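Local atomic coordinates of glyoxalase 3 (Candida albicans, PDB entry 4LRU), a protein that converts the toxic metabolite methylglyoxal to D-lactate in a single step that needs no glutathione. Residues His34-Phe39 and Ala225-Glu230; Phe103-His109 and Val135-Gly141. All coordinates share one frame. Numbering follows the deposited sequence.

Interaction 1 of 2, residues His34-Phe39 and Ala225-Glu230; sequences HPFEVF and AVKTAE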
ATOM      1  N   HIS A  34       0.333   9.227  -5.822  1.00 18.74           N
ATOM      2  CA  HIS A  34       1.766   9.475  -5.905  1.00 19.00           C
ATOM      3  C   HIS A  34       2.529   8.296  -6.508  1.00 19.47           C
ATOM      4  O   HIS A  34       3.295   8.485  -7.465  1.00 20.79           O
ATOM      5  CB  HIS A  34       2.349   9.872  -4.545  1.00 19.29           C
ATOM      6  CG  HIS A  34       1.949  11.242  -4.099  1.00 19.61           C
ATOM      7  ND1 HIS A  34       2.272  11.738  -2.856  1.00 20.59           N
ATOM      8  CD2 HIS A  34       1.267  12.226  -4.730  1.00 21.99           C
ATOM      9  CE1 HIS A  34       1.804  12.966  -2.737  1.00 20.59           C
ATOM     10  NE2 HIS A  34       1.203  13.293  -3.866  1.00 22.46           N
ATOM     11  N   PRO A  35       2.302   7.071  -5.995  1.00 17.69           N
ATOM     12  CA  PRO A  35       3.042   5.964  -6.586  1.00 19.57           C
ATOM     13  C   PRO A  35       2.639   5.717  -8.031  1.00 19.74           C
ATOM     14  O   PRO A  35       3.487   5.404  -8.868  1.00 19.69           O
ATOM     15  CB  PRO A  35       2.707   4.776  -5.671  1.00 20.27           C
ATOM     16  CG  PRO A  35       2.326   5.406  -4.368  1.00 20.64           C
ATOM     17  CD  PRO A  35       1.627   6.673  -4.748  1.00 18.21           C
ATOM     18  N   PHE A  36       1.351   5.874  -8.349  1.00 18.58           N
ATOM     19  CA  PHE A  36       0.915   5.772  -9.737  1.00 19.12           C
ATOM     20  C   PHE A  36       1.755   6.705 -10.609  1.00 20.10           C
ATOM     21  O   PHE A  36       2.272   6.314 -11.660  1.00 21.18           O
ATOM     22  CB  PHE A  36      -0.580   6.110  -9.882  1.00 18.81           C
ATOM     23  CG  PHE A  36      -1.069   6.078 -11.308  1.00 19.95           C
ATOM     24  CD1 PHE A  36      -1.452   4.886 -11.906  1.00 22.04           C
ATOM     25  CD2 PHE A  36      -1.086   7.235 -12.077  1.00 23.37           C
ATOM     26  CE1 PHE A  36      -1.889   4.860 -13.215  1.00 21.32           C
ATOM     27  CE2 PHE A  36      -1.507   7.212 -13.396  1.00 24.07           C
ATOM     28  CZ  PHE A  36      -1.905   6.019 -13.966  1.00 24.33           C
ATOM     29  N   GLU A  37       1.892   7.947 -10.176  1.00 19.50           N
ATOM     30  CA  GLU A  37       2.586   8.933 -11.006  1.00 20.59           C
ATOM     31  C   GLU A  37       4.086   8.636 -11.109  1.00 19.77           C
ATOM     32  O   GLU A  37       4.680   8.842 -12.167  1.00 21.49           O
ATOM     33  CB  GLU A  37       2.337  10.351 -10.493  1.00 22.52           C
ATOM     34  CG  GLU A  37       0.932  10.873 -10.765  1.00 22.87           C
ATOM     35  CD  GLU A  37       0.721  11.145 -12.234  1.00 25.35           C
ATOM     36  OE1 GLU A  37       1.214  12.189 -12.727  1.00 31.25           O
ATOM     37  OE2 GLU A  37       0.084  10.319 -12.907  1.00 28.94           O
ATOM     38  N   VAL A  38       4.697   8.193 -10.016  1.00 20.17           N
ATOM     39  CA  VAL A  38       6.127   7.859 -10.030  1.00 19.43           C
ATOM     40  C   VAL A  38       6.378   6.730 -11.031  1.00 21.74           C
ATOM     41  O   VAL A  38       7.263   6.814 -11.881  1.00 21.76           O
ATOM     42  CB  VAL A  38       6.618   7.445  -8.640  1.00 20.48           C
ATOM     43  CG1 VAL A  38       8.010   6.838  -8.706  1.00 21.54           C
ATOM     44  CG2 VAL A  38       6.600   8.653  -7.725  1.00 21.36           C
ATOM     45  N   PHE A  39       5.586   5.672 -10.930  1.00 20.03           N
ATOM     46  CA  PHE A  39       5.737   4.537 -11.826  1.00 20.82           C
ATOM     47  C   PHE A  39       5.361   4.892 -13.271  1.00 21.53           C
ATOM     48  O   PHE A  39       5.981   4.396 -14.210  1.00 22.74           O
ATOM     49  CB  PHE A  39       4.910   3.364 -11.316  1.00 19.91           C
ATOM     50  CG  PHE A  39       5.373   2.810  -9.988  1.00 18.73           C
ATOM     51  CD1 PHE A  39       6.707   2.544  -9.741  1.00 19.94           C
ATOM     52  CD2 PHE A  39       4.450   2.479  -9.014  1.00 18.13           C
ATOM     53  CE1 PHE A  39       7.118   2.024  -8.532  1.00 19.08           C
ATOM     54  CE2 PHE A  39       4.851   1.952  -7.804  1.00 17.41           C
ATOM     55  CZ  PHE A  39       6.186   1.707  -7.560  1.00 19.04           C
ATOM     56  N   ALA A 225       4.982   8.330   0.463  1.00 17.96           N
ATOM     57  CA  ALA A 225       4.535   7.535  -0.667  1.00 18.33           C
ATOM     58  C   ALA A 225       5.420   7.705  -1.901  1.00 18.96           C
ATOM     59  O   ALA A 225       5.749   6.717  -2.568  1.00 19.16           O
ATOM     60  CB  ALA A 225       3.077   7.837  -0.992  1.00 19.41           C
ATOM     61  N   VAL A 226       5.796   8.943  -2.226  1.00 17.46           N
ATOM     62  CA  VAL A 226       6.694   9.178  -3.341  1.00 18.77           C
ATOM     63  C   VAL A 226       7.995   8.406  -3.122  1.00 19.20           C
ATOM     64  O   VAL A 226       8.448   7.665  -4.000  1.00 20.12           O
ATOM     65  CB  VAL A 226       6.985  10.676  -3.574  1.00 18.59           C
ATOM     66  CG1 VAL A 226       8.120  10.840  -4.563  1.00 19.44           C
ATOM     67  CG2 VAL A 226       5.756  11.394  -4.092  1.00 18.44           C
ATOM     68  N   LYS A 227       8.597   8.568  -1.950  1.00 18.13           N
ATOM     69  CA  LYS A 227       9.899   7.971  -1.693  1.00 19.25           C
ATOM     70  C   LYS A 227       9.786   6.452  -1.734  1.00 18.51           C
ATOM     71  O   LYS A 227      10.705   5.784  -2.182  1.00 19.99           O
ATOM     72  CB  LYS A 227      10.447   8.433  -0.338  1.00 19.65           C
ATOM     73  CG  LYS A 227      11.926   8.111  -0.135  1.00 22.53           C
ATOM     74  CD  LYS A 227      12.426   8.608   1.214  1.00 23.67           C
ATOM     75  CE  LYS A 227      13.948   8.491   1.330  1.00 25.80           C
ATOM     76  NZ  LYS A 227      14.403   7.069   1.377  1.00 25.10           N
ATOM     77  N   THR A 228       8.664   5.901  -1.266  1.00 18.85           N
ATOM     78  CA  THR A 228       8.485   4.447  -1.282  1.00 18.57           C
ATOM     79  C   THR A 228       8.530   3.952  -2.727  1.00 20.40           C
ATOM     80  O   THR A 228       9.249   3.003  -3.040  1.00 19.35           O
ATOM     81  CB  THR A 228       7.176   3.992  -0.614  1.00 18.54           C
ATOM     82  OG1 THR A 228       7.078   4.543   0.708  1.00 18.24           O
ATOM     83  CG2 THR A 228       7.135   2.482  -0.506  1.00 17.51           C
ATOM     84  N   ALA A 229       7.799   4.619  -3.614  1.00 18.92           N
ATOM     85  CA  ALA A 229       7.825   4.277  -5.033  1.00 19.39           C
ATOM     86  C   ALA A 229       9.207   4.442  -5.657  1.00 18.31           C
ATOM     87  O   ALA A 229       9.659   3.580  -6.414  1.00 19.48           O
ATOM     88  CB  ALA A 229       6.803   5.095  -5.796  1.00 17.71           C
ATOM     89  N   GLU A 230       9.888   5.540  -5.339  1.00 19.94           N
ATOM     90  CA  GLU A 230      11.223   5.764  -5.866  1.00 20.42           C
ATOM     91  C   GLU A 230      12.156   4.672  -5.369  1.00 20.47           C
ATOM     92  O   GLU A 230      13.007   4.193  -6.120  1.00 21.79           O
ATOM     93  CB  GLU A 230      11.756   7.144  -5.454  1.00 23.42           C
ATOM     94  CG  GLU A 230      10.991   8.310  -6.060  1.00 24.45           C
ATOM     95  CD  GLU A 230      11.527   9.658  -5.580  1.00 31.84           C
ATOM     96  OE1 GLU A 230      12.116   9.695  -4.475  1.00 35.68           O
ATOM     97  OE2 GLU A 230      11.359  10.675  -6.301  1.00 34.04           O
TER
HETATM   98  O   HOH W   1       4.159  11.197  -0.836  1.00 19.87           O
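Two helices that lie far apart in sequence can pack closely where small residues line one of them, and this pair illustrates the point. At His34 the CB meets Ala225 CB at 4.2 Å, and a water joins the two helices: it lies 2.8 Å from His34 ND1 and accepts a hydrogen bond from Val226 N at 3.1 Å, while the other ring nitrogen, NE2, is hydrogen-bonded to Asp71. Pro35 has no amide hydrogen to give to the preceding turn, so the helix kinks here; its ring rests on Ala225 (CD to CB 4.2 Å), and its CA comes within 3.9 Å of Ala229 CB. The segment axes approach to 8.4 Å at a crossing angle of -38°, both helices covering the same face of the central, largely parallel sheet of the DJ-1/PfpI α/β fold. Phe36 turns away to Ile46 and Leu48 of strand 45-50. Val38 returns to the interface, its CG1 3.6 Å from Ala229 CB and its CG2 4.1 Å from Val226 CG1. Phe39 starts out sideways, but its ring swings back so that Ala229 CB sits over one face, a CH-pi contact 4.2 Å from the centroid.

Interaction 2 of 2, residues Phe103-His109 and Val135-Gly141; sequences FFGSAGH and VSAVCHG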
ATOM      1  N   PHE A 103       4.664  -5.324  -6.793  1.00 16.84           N
ATOM      2  CA  PHE A 103       3.434  -5.190  -6.045  1.00 17.60           C
ATOM      3  C   PHE A 103       3.604  -3.987  -5.141  1.00 17.91           C
ATOM      4  O   PHE A 103       4.580  -3.899  -4.401  1.00 17.98           O
ATOM      5  CB  PHE A 103       3.169  -6.440  -5.205  1.00 18.46           C
ATOM      6  CG  PHE A 103       1.885  -6.382  -4.414  1.00 18.16           C
ATOM      7  CD1 PHE A 103       1.828  -5.713  -3.206  1.00 17.65           C
ATOM      8  CD2 PHE A 103       0.732  -7.007  -4.891  1.00 18.71           C
ATOM      9  CE1 PHE A 103       0.663  -5.690  -2.467  1.00 18.82           C
ATOM     10  CE2 PHE A 103      -0.445  -6.967  -4.164  1.00 19.26           C
ATOM     11  CZ  PHE A 103      -0.485  -6.309  -2.957  1.00 18.90           C
ATOM     12  N   PHE A 104       2.668  -3.050  -5.215  1.00 16.66           N
ATOM     13  CA  PHE A 104       2.686  -1.877  -4.323  1.00 16.16           C
ATOM     14  C   PHE A 104       1.351  -1.726  -3.598  1.00 16.76           C
ATOM     15  O   PHE A 104       0.319  -1.499  -4.227  1.00 17.51           O
ATOM     16  CB  PHE A 104       2.999  -0.612  -5.121  1.00 17.87           C
ATOM     17  CG  PHE A 104       3.245   0.592  -4.268  1.00 16.56           C
ATOM     18  CD1 PHE A 104       2.201   1.220  -3.605  1.00 16.89           C
ATOM     19  CD2 PHE A 104       4.546   1.103  -4.102  1.00 18.67           C
ATOM     20  CE1 PHE A 104       2.430   2.325  -2.805  1.00 18.57           C
ATOM     21  CE2 PHE A 104       4.760   2.203  -3.298  1.00 17.92           C
ATOM     22  CZ  PHE A 104       3.707   2.821  -2.659  1.00 20.14           C
ATOM     23  N   GLY A 105       1.375  -1.874  -2.280  1.00 16.18           N
ATOM     24  CA  GLY A 105       0.181  -1.701  -1.462  1.00 17.41           C
ATOM     25  C   GLY A 105      -0.043  -0.267  -1.033  1.00 17.47           C
ATOM     26  O   GLY A 105       0.621   0.226  -0.119  1.00 17.25           O
ATOM     27  N   SER A 106      -0.948   0.431  -1.714  1.00 15.86           N
ATOM     28  CA  SER A 106      -1.448   1.697  -1.196  1.00 16.05           C
ATOM     29  C   SER A 106      -2.268   1.402   0.035  1.00 17.57           C
ATOM     30  O   SER A 106      -2.635   0.256   0.267  1.00 18.59           O
ATOM     31  CB  SER A 106      -2.293   2.457  -2.222  1.00 17.23           C
ATOM     32  OG  SER A 106      -3.594   1.889  -2.423  1.00 18.74           O
ATOM     33  N   ALA A 107      -2.589   2.419   0.809  1.00 17.19           N
ATOM     34  CA  ALA A 107      -3.338   2.141   2.016  1.00 16.41           C
ATOM     35  C   ALA A 107      -4.370   3.204   2.347  1.00 17.84           C
ATOM     36  O   ALA A 107      -5.211   3.539   1.506  1.00 18.12           O
ATOM     37  CB  ALA A 107      -2.397   1.843   3.170  1.00 18.31           C
ATOM     38  N   GLY A 108      -4.344   3.700   3.578  1.00 17.15           N
ATOM     39  CA  GLY A 108      -5.549   4.117   4.254  1.00 17.85           C
ATOM     40  C   GLY A 108      -5.932   3.040   5.238  1.00 17.22           C
ATOM     41  O   GLY A 108      -5.609   1.876   5.026  1.00 18.45           O
ATOM     42  N   HIS A 109      -6.610   3.421   6.315  1.00 17.98           N
ATOM     43  CA  HIS A 109      -6.916   2.479   7.391  1.00 18.97           C
ATOM     44  C   HIS A 109      -7.799   1.318   6.912  1.00 18.30           C
ATOM     45  O   HIS A 109      -7.844   0.272   7.549  1.00 18.13           O
ATOM     46  CB  HIS A 109      -7.585   3.199   8.557  1.00 20.09           C
ATOM     47  CG  HIS A 109      -6.632   3.939   9.448  1.00 21.73           C
ATOM     48  ND1 HIS A 109      -6.184   5.214   9.167  1.00 22.07           N
ATOM     49  CD2 HIS A 109      -6.055   3.590  10.625  1.00 20.55           C
ATOM     50  CE1 HIS A 109      -5.370   5.615  10.130  1.00 22.68           C
ATOM     51  NE2 HIS A 109      -5.280   4.652  11.028  1.00 21.81           N
ATOM     52  N   VAL A 135       8.240  -6.311  -3.738  0.50 18.88           N
ATOM     53  CA  VAL A 135       6.973  -6.191  -3.030  0.50 19.10           C
ATOM     54  C   VAL A 135       7.096  -5.065  -2.006  0.50 18.34           C
ATOM     55  O   VAL A 135       8.084  -4.982  -1.264  0.50 20.00           O
ATOM     56  CB  VAL A 135       6.603  -7.505  -2.314  0.50 19.37           C
ATOM     57  CG1 VAL A 135       5.326  -7.333  -1.500  0.50 18.93           C
ATOM     58  CG2 VAL A 135       6.449  -8.632  -3.320  0.50 20.66           C
ATOM     59  N   SER A 136       6.092  -4.199  -1.978  1.00 16.60           N
ATOM     60  CA  SER A 136       6.188  -2.916  -1.300  1.00 17.14           C
ATOM     61  C   SER A 136       4.823  -2.482  -0.800  1.00 17.76           C
ATOM     62  O   SER A 136       3.786  -2.922  -1.295  1.00 17.29           O
ATOM     63  CB  SER A 136       6.775  -1.871  -2.230  1.00 18.34           C
ATOM     64  OG  SER A 136       5.922  -1.652  -3.335  1.00 18.68           O
ATOM     65  N   ALA A 137       4.830  -1.608   0.196  1.00 18.26           N
ATOM     66  CA  ALA A 137       3.612  -1.009   0.698  1.00 18.93           C
ATOM     67  C   ALA A 137       3.945   0.231   1.505  1.00 17.86           C
ATOM     68  O   ALA A 137       5.043   0.374   2.050  1.00 17.94           O
ATOM     69  CB  ALA A 137       2.855  -2.010   1.555  1.00 19.55           C
ATOM     70  N   VAL A 138       2.962   1.108   1.605  1.00 17.41           N
ATOM     71  CA  VAL A 138       3.101   2.316   2.416  1.00 18.46           C
ATOM     72  C   VAL A 138       2.014   2.379   3.488  1.00 22.88           C
ATOM     73  O   VAL A 138       0.904   1.899   3.296  1.00 21.38           O
ATOM     74  CB  VAL A 138       3.099   3.577   1.535  1.00 20.45           C
ATOM     75  CG1 VAL A 138       1.759   3.783   0.841  1.00 21.35           C
ATOM     76  CG2 VAL A 138       3.470   4.811   2.352  1.00 21.59           C
ATOM     77  N   CYS A 139       2.365   2.972   4.632  1.00 22.42           N
ATOM     78  CA  CYS A 139       1.386   3.361   5.659  1.00 22.33           C
ATOM     79  C   CYS A 139       0.804   2.127   6.361  1.00 19.92           C
ATOM     80  O   CYS A 139       1.549   1.411   7.009  1.00 18.38           O
ATOM     81  CB  CYS A 139       0.310   4.245   5.049  1.00 21.07           C
ATOM     82  SG  CYS A 139      -0.726   5.093   6.258  1.00 33.20           S
ATOM     83  N   HIS A 140      -0.491   1.830   6.211  1.00 20.71           N
ATOM     84  CA  HIS A 140      -1.005   0.535   6.711  1.00 18.96           C
ATOM     85  C   HIS A 140      -0.919  -0.589   5.692  1.00 18.36           C
ATOM     86  O   HIS A 140      -1.296  -1.734   5.971  1.00 19.40           O
ATOM     87  CB  HIS A 140      -2.442   0.662   7.226  1.00 18.93           C
ATOM     88  CG  HIS A 140      -2.564   1.563   8.409  1.00 20.17           C
ATOM     89  ND1 HIS A 140      -2.822   2.911   8.287  1.00 22.53           N
ATOM     90  CD2 HIS A 140      -2.360   1.335   9.726  1.00 22.00           C
ATOM     91  CE1 HIS A 140      -2.807   3.467   9.483  1.00 21.30           C
ATOM     92  NE2 HIS A 140      -2.518   2.534  10.371  1.00 21.40           N
ATOM     93  N   GLY A 141      -0.422  -0.253   4.512  1.00 17.24           N
ATOM     94  CA  GLY A 141      -0.238  -1.225   3.437  1.00 18.87           C
ATOM     95  C   GLY A 141       0.457  -2.512   3.838  1.00 16.19           C
ATOM     96  O   GLY A 141       0.154  -3.572   3.279  1.00 17.83           O
TER
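Strands 103-105 and 135-138 run parallel, 15° apart, with Phe103, Phe104 and Gly105 paired to Val135, Ser136 and Ala137. Gly105 N donates to Ser136 O (2.8 Å) and Val138 N to Gly105 O (3.0 Å); the bond from Ser136 N to Phe103 O (2.9 Å) is weak, and Ser136 OG adds a second link, donating to the same oxygen at 2.8 Å. Beyond the strands a type II' turn, Val138-Gly141, places Cys139 at phi 71°, psi -114°, the strained nucleophile elbow known from the DJ-1 superfamily. Phe104 CE1 packs on Val138 CG1 (4.0 Å), while Ala107 CB fits against the turn, 3.2 Å from Gly141 N. A side chain on Gly141 would clash with Gly105 O. The His109 and His140 rings meet obliquely, centroids 4.1 Å apart, and their NE2 atoms are hydrogen-bonded to the two carboxylate oxygens of Glu171. Cys139, His140 and Glu171 are the assigned active-site residues; the segments following the strands thus gather a cysteine and two imidazoles, and Glu171 of helix 168-173 supplies the carboxylate, consistent with cysteine-based chemistry on methylglyoxal.

Layering is the principle here: interaction 2 lies in the sheet at the heart of the chain, and interaction 1 forms part of the helical cover on one face, their centres about 11 Å apart. In sequence, helix 29-42 comes first, then strands 102-105 and 134-138, neighbours in the sheet, and finally helix 225-236, so the outer pair brackets the inner one. Phe104 joins the layers, its CZ 3.4 Å from Pro35 CG and its CE2 3.7 Å from Thr228 CG2. The same cover reaches the catalytic end of the strands, where Glu31 of helix 29-42 touches Cys139. The buried side of the helix pair is thus continuous, through Phe104, with the strands that lead into the active-site turn.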